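PDB 3U07: DUF1254 domain-containing protein from Vibrio parahaemolyticus, which is of unknown function and, as a member of the DUF1254/DUF1214 family carrying a predicted signal sequence, is probably exported from the cytoplasm. Local coordinates for residues Y34-F46 / R295-W307. The protein carries 2 engineered substitutions. Sequence-based numbering, arbitrary orientation.
Sequences YIYGYSIDEAYKF and RDIFAEGTYLGQW
S39 meets A299 where helix 34-46 runs nearly parallel to helix 295-305, their axes 8.5 Å apart and inclined by 22°. The backbones stay close from I35 to S39 and draw apart toward A43 and Q306; I35 lays CG2 on the backbone of D296, 3.5 Å from its CA. Beside it, the aliphatic part of R295 runs alongside Y36, with CD at the ring edge; the guanidinium turns back over F298 and hydrogen-bonds Y119, while Y36 OH bonds D232. With CG anti to the backbone N (chi1 176°), the Y38 ring reaches along A299 to T302, its CE2 3.6 Å from T302 CG2, and its OH lies in the plane of the Y303 ring, at the edge. The methyl of T302 also packs against CB of E42, whose carboxylate bends away to a salt bridge with K45.

Water knits the middle of this largely buried interface. One molecule joins S39 OG, F298 O and T302 OG1; a second links T302 OG1 to S39 O (2.8 Å from the water) and Q306 NE2, so the threonine hydroxyl is shared by both. A third bridges Y36 O and R295 NH1. Beyond helix 295-305, extended Q306 sends NE2 to E42 O in a weak hydrogen bond of 3.3 Å. W307 then puts its indole edge on the face of F46, NE1 lying over the ring centre and the planes 63° apart, while its CH2 reaches A43 CB at 3.6 Å. The backbone N of W307 bonds H118, and its indole makes a cation-pi contact with K163. Helix 253-273 adjoins Y38 and helix 215-224 adjoins Y36, placing this near-parallel helix pair, with its water-bridged middle and T-shaped aromatic end, within a cluster of helices.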
loop_
_atom_site.group_PDB
_atom_site.type_symbol
_atom_site.label_atom_id
_atom_site.label_comp_id
_atom_site.label_asym_id
_atom_site.label_seq_id
_atom_site.Cartn_x
_atom_site.Cartn_y
_atom_site.Cartn_z
ATOM N N TYR A 34 -4.649 13.360 -18.661
ATOM C CA TYR A 34 -3.602 13.385 -17.660
ATOM C C TYR A 34 -4.043 12.689 -16.369
ATOM O O TYR A 34 -3.257 11.972 -15.748
ATOM C CB TYR A 34 -3.183 14.817 -17.327
ATOM C CG TYR A 34 -2.196 14.858 -16.184
ATOM C CD1 TYR A 34 -0.853 14.536 -16.384
ATOM C CD2 TYR A 34 -2.617 15.141 -14.887
ATOM C CE1 TYR A 34 0.044 14.490 -15.314
ATOM C CE2 TYR A 34 -1.726 15.097 -13.810
ATOM C CZ TYR A 34 -0.404 14.771 -14.033
ATOM O OH TYR A 34 0.468 14.736 -12.970
ATOM N N ILE A 35 -5.290 12.906 -15.956
ATOM C CA ILE A 35 -5.779 12.288 -14.729
ATOM C C ILE A 35 -5.768 10.759 -14.846
ATOM O O ILE A 35 -5.482 10.067 -13.869
ATOM C CB ILE A 35 -7.179 12.839 -14.352
ATOM C CG1 ILE A 35 -7.024 14.279 -13.831
ATOM C CG2 ILE A 35 -7.823 11.973 -13.265
ATOM C CD1 ILE A 35 -8.331 15.039 -13.689
ATOM N N TYR A 36 -6.063 10.232 -16.033
ATOM C CA TYR A 36 -6.009 8.781 -16.242
ATOM C C TYR A 36 -4.543 8.340 -16.145
ATOM O O TYR A 36 -4.218 7.342 -15.495
ATOM C CB TYR A 36 -6.545 8.401 -17.630
ATOM C CG TYR A 36 -5.953 7.112 -18.179
ATOM C CD1 TYR A 36 -6.411 5.861 -17.752
ATOM C CD2 TYR A 36 -4.885 7.148 -19.076
ATOM C CE1 TYR A 36 -5.812 4.676 -18.203
ATOM C CE2 TYR A 36 -4.279 5.971 -19.535
ATOM C CZ TYR A 36 -4.744 4.742 -19.093
ATOM O OH TYR A 36 -4.122 3.594 -19.535
ATOM N N GLY A 37 -3.658 9.108 -16.778
ATOM C CA GLY A 37 -2.242 8.771 -16.778
ATOM C C GLY A 37 -1.510 8.983 -15.469
ATOM O O GLY A 37 -0.480 8.347 -15.213
ATOM N N TYR A 38 -2.053 9.862 -14.633
ATOM C CA TYR A 38 -1.453 10.189 -13.338
ATOM C C TYR A 38 -1.007 8.987 -12.509
ATOM O O TYR A 38 0.143 8.921 -12.068
ATOM C CB TYR A 38 -2.433 11.023 -12.506
ATOM C CG TYR A 38 -1.942 11.346 -11.111
ATOM C CD1 TYR A 38 -1.078 12.418 -10.879
ATOM C CD2 TYR A 38 -2.338 10.571 -10.022
ATOM C CE1 TYR A 38 -0.622 12.712 -9.590
ATOM C CE2 TYR A 38 -1.889 10.855 -8.732
ATOM C CZ TYR A 38 -1.032 11.924 -8.524
ATOM O OH TYR A 38 -0.594 12.201 -7.247
ATOM N N SER A 39 -1.913 8.044 -12.285
ATOM C CA SER A 39 -1.576 6.871 -11.478
ATOM C C SER A 39 -0.393 6.097 -12.060
ATOM O O SER A 39 0.492 5.660 -11.331
ATOM C CB SER A 39 -2.795 5.953 -11.338
ATOM O OG SER A 39 -3.850 6.616 -10.662
ATOM N N ILE A 40 -0.379 5.932 -13.376
ATOM C CA ILE A 40 0.714 5.223 -14.034
ATOM C C ILE A 40 1.996 6.054 -13.949
ATOM O O ILE A 40 3.063 5.539 -13.626
ATOM C CB ILE A 40 0.389 4.961 -15.516
ATOM C CG1 ILE A 40 -0.806 4.006 -15.618
ATOM C CG2 ILE A 40 1.605 4.357 -16.218
ATOM C CD1 ILE A 40 -1.483 3.995 -16.973
ATOM N N ASP A 41 1.884 7.350 -14.217
ATOM C CA ASP A 41 3.054 8.213 -14.179
ATOM C C ASP A 41 3.710 8.231 -12.804
ATOM O O ASP A 41 4.926 8.081 -12.691
ATOM C CB ASP A 41 2.680 9.641 -14.603
ATOM C CG ASP A 41 3.902 10.485 -14.934
ATOM O OD1 ASP A 41 4.824 9.944 -15.576
ATOM O OD2 ASP A 41 3.946 11.679 -14.566
ATOM N N GLU A 42 2.910 8.395 -11.755
ATOM C CA GLU A 42 3.468 8.441 -10.410
ATOM C C GLU A 42 4.061 7.097 -9.989
ATOM O O GLU A 42 5.056 7.052 -9.269
ATOM C CB GLU A 42 2.405 8.912 -9.412
ATOM C CG GLU A 42 1.906 10.343 -9.665
ATOM C CD GLU A 42 3.021 11.383 -9.600
ATOM O OE1 GLU A 42 3.778 11.384 -8.608
ATOM O OE2 GLU A 42 3.141 12.204 -10.537
ATOM N N ALA A 43 3.464 5.997 -10.438
ATOM C CA ALA A 43 4.001 4.680 -10.095
ATOM C C ALA A 43 5.370 4.557 -10.769
ATOM O O ALA A 43 6.332 4.078 -10.168
ATOM C CB ALA A 43 3.070 3.579 -10.586
ATOM N N TYR A 44 5.456 4.998 -12.021
ATOM C CA TYR A 44 6.723 4.947 -12.739
ATOM C C TYR A 44 7.779 5.798 -12.026
ATOM O O TYR A 44 8.885 5.326 -11.770
ATOM C CB TYR A 44 6.583 5.454 -14.177
ATOM C CG TYR A 44 7.913 5.438 -14.904
ATOM C CD1 TYR A 44 8.555 4.232 -15.184
ATOM C CD2 TYR A 44 8.569 6.625 -15.240
ATOM C CE1 TYR A 44 9.813 4.202 -15.775
ATOM C CE2 TYR A 44 9.833 6.607 -15.831
ATOM C CZ TYR A 44 10.448 5.389 -16.094
ATOM O OH TYR A 44 11.700 5.348 -16.660
ATOM N N LYS A 45 7.441 7.048 -11.714
ATOM C CA LYS A 45 8.387 7.935 -11.035
ATOM C C LYS A 45 8.901 7.279 -9.765
ATOM O O LYS A 45 10.097 7.328 -9.465
ATOM C CB LYS A 45 7.731 9.277 -10.678
ATOM C CG LYS A 45 7.388 10.180 -11.855
ATOM C CD LYS A 45 6.755 11.477 -11.344
ATOM C CE LYS A 45 6.212 12.342 -12.471
ATOM N NZ LYS A 45 5.462 13.516 -11.936
ATOM N N PHE A 46 7.994 6.664 -9.013
ATOM C CA PHE A 46 8.385 6.003 -7.776
ATOM C C PHE A 46 9.348 4.856 -8.077
ATOM O O PHE A 46 10.338 4.674 -7.383
ATOM C CB PHE A 46 7.160 5.460 -7.041
ATOM C CG PHE A 46 7.492 4.800 -5.732
ATOM C CD1 PHE A 46 7.473 5.528 -4.546
ATOM C CD2 PHE A 46 7.855 3.459 -5.691
ATOM C CE1 PHE A 46 7.808 4.924 -3.334
ATOM C CE2 PHE A 46 8.191 2.849 -4.489
ATOM C CZ PHE A 46 8.170 3.583 -3.307
ATOM N N ARG A 295 -11.812 8.094 -12.930
ATOM C CA ARG A 295 -10.369 8.301 -12.862
ATOM C C ARG A 295 -9.866 9.298 -11.820
ATOM O O ARG A 295 -8.837 9.045 -11.185
ATOM C CB ARG A 295 -9.816 8.699 -14.237
ATOM C CG ARG A 295 -9.829 7.591 -15.293
ATOM C CD ARG A 295 -9.062 6.362 -14.833
ATOM N NE ARG A 295 -9.886 5.456 -14.038
ATOM C CZ ARG A 295 -9.441 4.324 -13.501
ATOM N NH1 ARG A 295 -8.175 3.965 -13.672
ATOM N NH2 ARG A 295 -10.260 3.546 -12.803
ATOM N N ASP A 296 -10.552 10.425 -11.630
ATOM C CA ASP A 296 -10.049 11.371 -10.638
ATOM C C ASP A 296 -10.110 10.782 -9.235
ATOM O O ASP A 296 -9.209 11.006 -8.431
ATOM C CB ASP A 296 -10.771 12.733 -10.712
ATOM C CG ASP A 296 -12.284 12.626 -10.626
ATOM O OD1 ASP A 296 -12.826 11.510 -10.512
ATOM O OD2 ASP A 296 -12.936 13.690 -10.677
ATOM N N ILE A 297 -11.144 9.998 -8.948
ATOM C CA ILE A 297 -11.249 9.382 -7.630
ATOM C C ILE A 297 -10.193 8.271 -7.499
ATOM O O ILE A 297 -9.527 8.160 -6.468
ATOM C CB ILE A 297 -12.671 8.816 -7.386
ATOM C CG1 ILE A 297 -13.696 9.950 -7.514
ATOM C CG2 ILE A 297 -12.756 8.190 -5.988
ATOM C CD1 ILE A 297 -15.134 9.513 -7.391
ATOM N N PHE A 298 -10.024 7.458 -8.540
ATOM C CA PHE A 298 -9.021 6.392 -8.503
ATOM C C PHE A 298 -7.647 7.024 -8.274
ATOM O O PHE A 298 -6.831 6.525 -7.490
ATOM C CB PHE A 298 -9.005 5.623 -9.830
ATOM C CG PHE A 298 -7.968 4.533 -9.887
ATOM C CD1 PHE A 298 -8.187 3.310 -9.259
ATOM C CD2 PHE A 298 -6.760 4.735 -10.557
ATOM C CE1 PHE A 298 -7.222 2.304 -9.296
ATOM C CE2 PHE A 298 -5.784 3.732 -10.598
ATOM C CZ PHE A 298 -6.019 2.514 -9.964
ATOM N N ALA A 299 -7.406 8.135 -8.965
ATOM C CA ALA A 299 -6.145 8.864 -8.859
ATOM C C ALA A 299 -5.858 9.347 -7.434
ATOM O O ALA A 299 -4.695 9.438 -7.031
ATOM C CB ALA A 299 -6.154 10.058 -9.820
ATOM N N GLU A 300 -6.901 9.669 -6.671
ATOM C CA GLU A 300 -6.679 10.133 -5.300
ATOM C C GLU A 300 -6.074 9.011 -4.456
ATOM O O GLU A 300 -5.477 9.259 -3.404
ATOM C CB GLU A 300 -7.990 10.627 -4.664
ATOM C CG GLU A 300 -8.573 11.921 -5.267
ATOM C CD GLU A 300 -7.684 13.154 -5.064
ATOM O OE1 GLU A 300 -6.766 13.116 -4.220
ATOM O OE2 GLU A 300 -7.920 14.173 -5.748
ATOM N N GLY A 301 -6.229 7.773 -4.918
ATOM C CA GLY A 301 -5.664 6.649 -4.191
ATOM C C GLY A 301 -4.158 6.805 -4.140
ATOM O O GLY A 301 -3.526 6.541 -3.117
ATOM N N THR A 302 -3.582 7.244 -5.256
ATOM C CA THR A 302 -2.143 7.457 -5.353
ATOM C C THR A 302 -1.756 8.765 -4.650
ATOM O O THR A 302 -0.735 8.844 -3.958
ATOM C CB THR A 302 -1.691 7.543 -6.839
ATOM O OG1 THR A 302 -1.696 6.234 -7.424
ATOM C CG2 THR A 302 -0.293 8.138 -6.942
ATOM N N TYR A 303 -2.580 9.788 -4.842
ATOM C CA TYR A 303 -2.325 11.092 -4.251
ATOM C C TYR A 303 -2.322 11.069 -2.736
ATOM O O TYR A 303 -1.428 11.626 -2.097
ATOM C CB TYR A 303 -3.371 12.100 -4.729
ATOM C CG TYR A 303 -3.088 13.514 -4.275
ATOM C CD1 TYR A 303 -2.069 14.263 -4.858
ATOM C CD2 TYR A 303 -3.831 14.100 -3.252
ATOM C CE1 TYR A 303 -1.801 15.559 -4.440
ATOM C CE2 TYR A 303 -3.566 15.397 -2.823
ATOM C CZ TYR A 303 -2.555 16.119 -3.422
ATOM O OH TYR A 303 -2.297 17.403 -3.016
ATOM N N LEU A 304 -3.313 10.417 -2.158
ATOM C CA LEU A 304 -3.385 10.395 -0.717
ATOM C C LEU A 304 -2.493 9.297 -0.093
ATOM O O LEU A 304 -1.703 9.605 0.807
ATOM C CB LEU A 304 -4.871 10.294 -0.287
ATOM C CG LEU A 304 -5.668 11.583 -0.656
ATOM C CD1 LEU A 304 -7.168 11.404 -0.457
ATOM C CD2 LEU A 304 -5.167 12.761 0.178
ATOM N N GLY A 305 -2.488 8.074 -0.651
ATOM C CA GLY A 305 -1.664 7.015 -0.058
ATOM C C GLY A 305 -1.132 5.900 -0.949
ATOM O O GLY A 305 -1.379 4.704 -0.729
ATOM N N GLN A 306 -0.317 6.308 -1.909
ATOM C CA GLN A 306 0.271 5.396 -2.874
ATOM C C GLN A 306 0.742 4.060 -2.326
ATOM O O GLN A 306 1.339 3.994 -1.255
ATOM C CB GLN A 306 1.411 6.093 -3.627
ATOM C CG GLN A 306 1.887 5.348 -4.870
ATOM C CD GLN A 306 3.079 6.027 -5.523
ATOM O OE1 GLN A 306 4.000 6.466 -4.837
ATOM N NE2 GLN A 306 3.074 6.106 -6.854
ATOM N N TRP A 307 0.450 3.002 -3.080
ATOM C CA TRP A 307 0.825 1.635 -2.724
ATOM C C TRP A 307 0.043 1.080 -1.529
ATOM O O TRP A 307 0.396 0.038 -0.978
ATOM C CB TRP A 307 2.331 1.554 -2.438
ATOM C CG TRP A 307 3.188 2.092 -3.549
ATOM C CD1 TRP A 307 4.160 3.050 -3.447
ATOM C CD2 TRP A 307 3.140 1.718 -4.934
ATOM N NE1 TRP A 307 4.722 3.293 -4.679
ATOM C CE2 TRP A 307 4.121 2.484 -5.606
ATOM C CE3 TRP A 307 2.379 0.796 -5.668
ATOM C CZ2 TRP A 307 4.343 2.374 -6.984
ATOM C CZ3 TRP A 307 2.604 0.685 -7.039
ATOM C CH2 TRP A 307 3.584 1.466 -7.678
HETATM O O HOH W 1 -5.503 5.516 -14.242
HETATM O O HOH W 2 0.608 5.445 -8.527
HETATM O O HOH W 3 -4.302 5.718 -8.070
#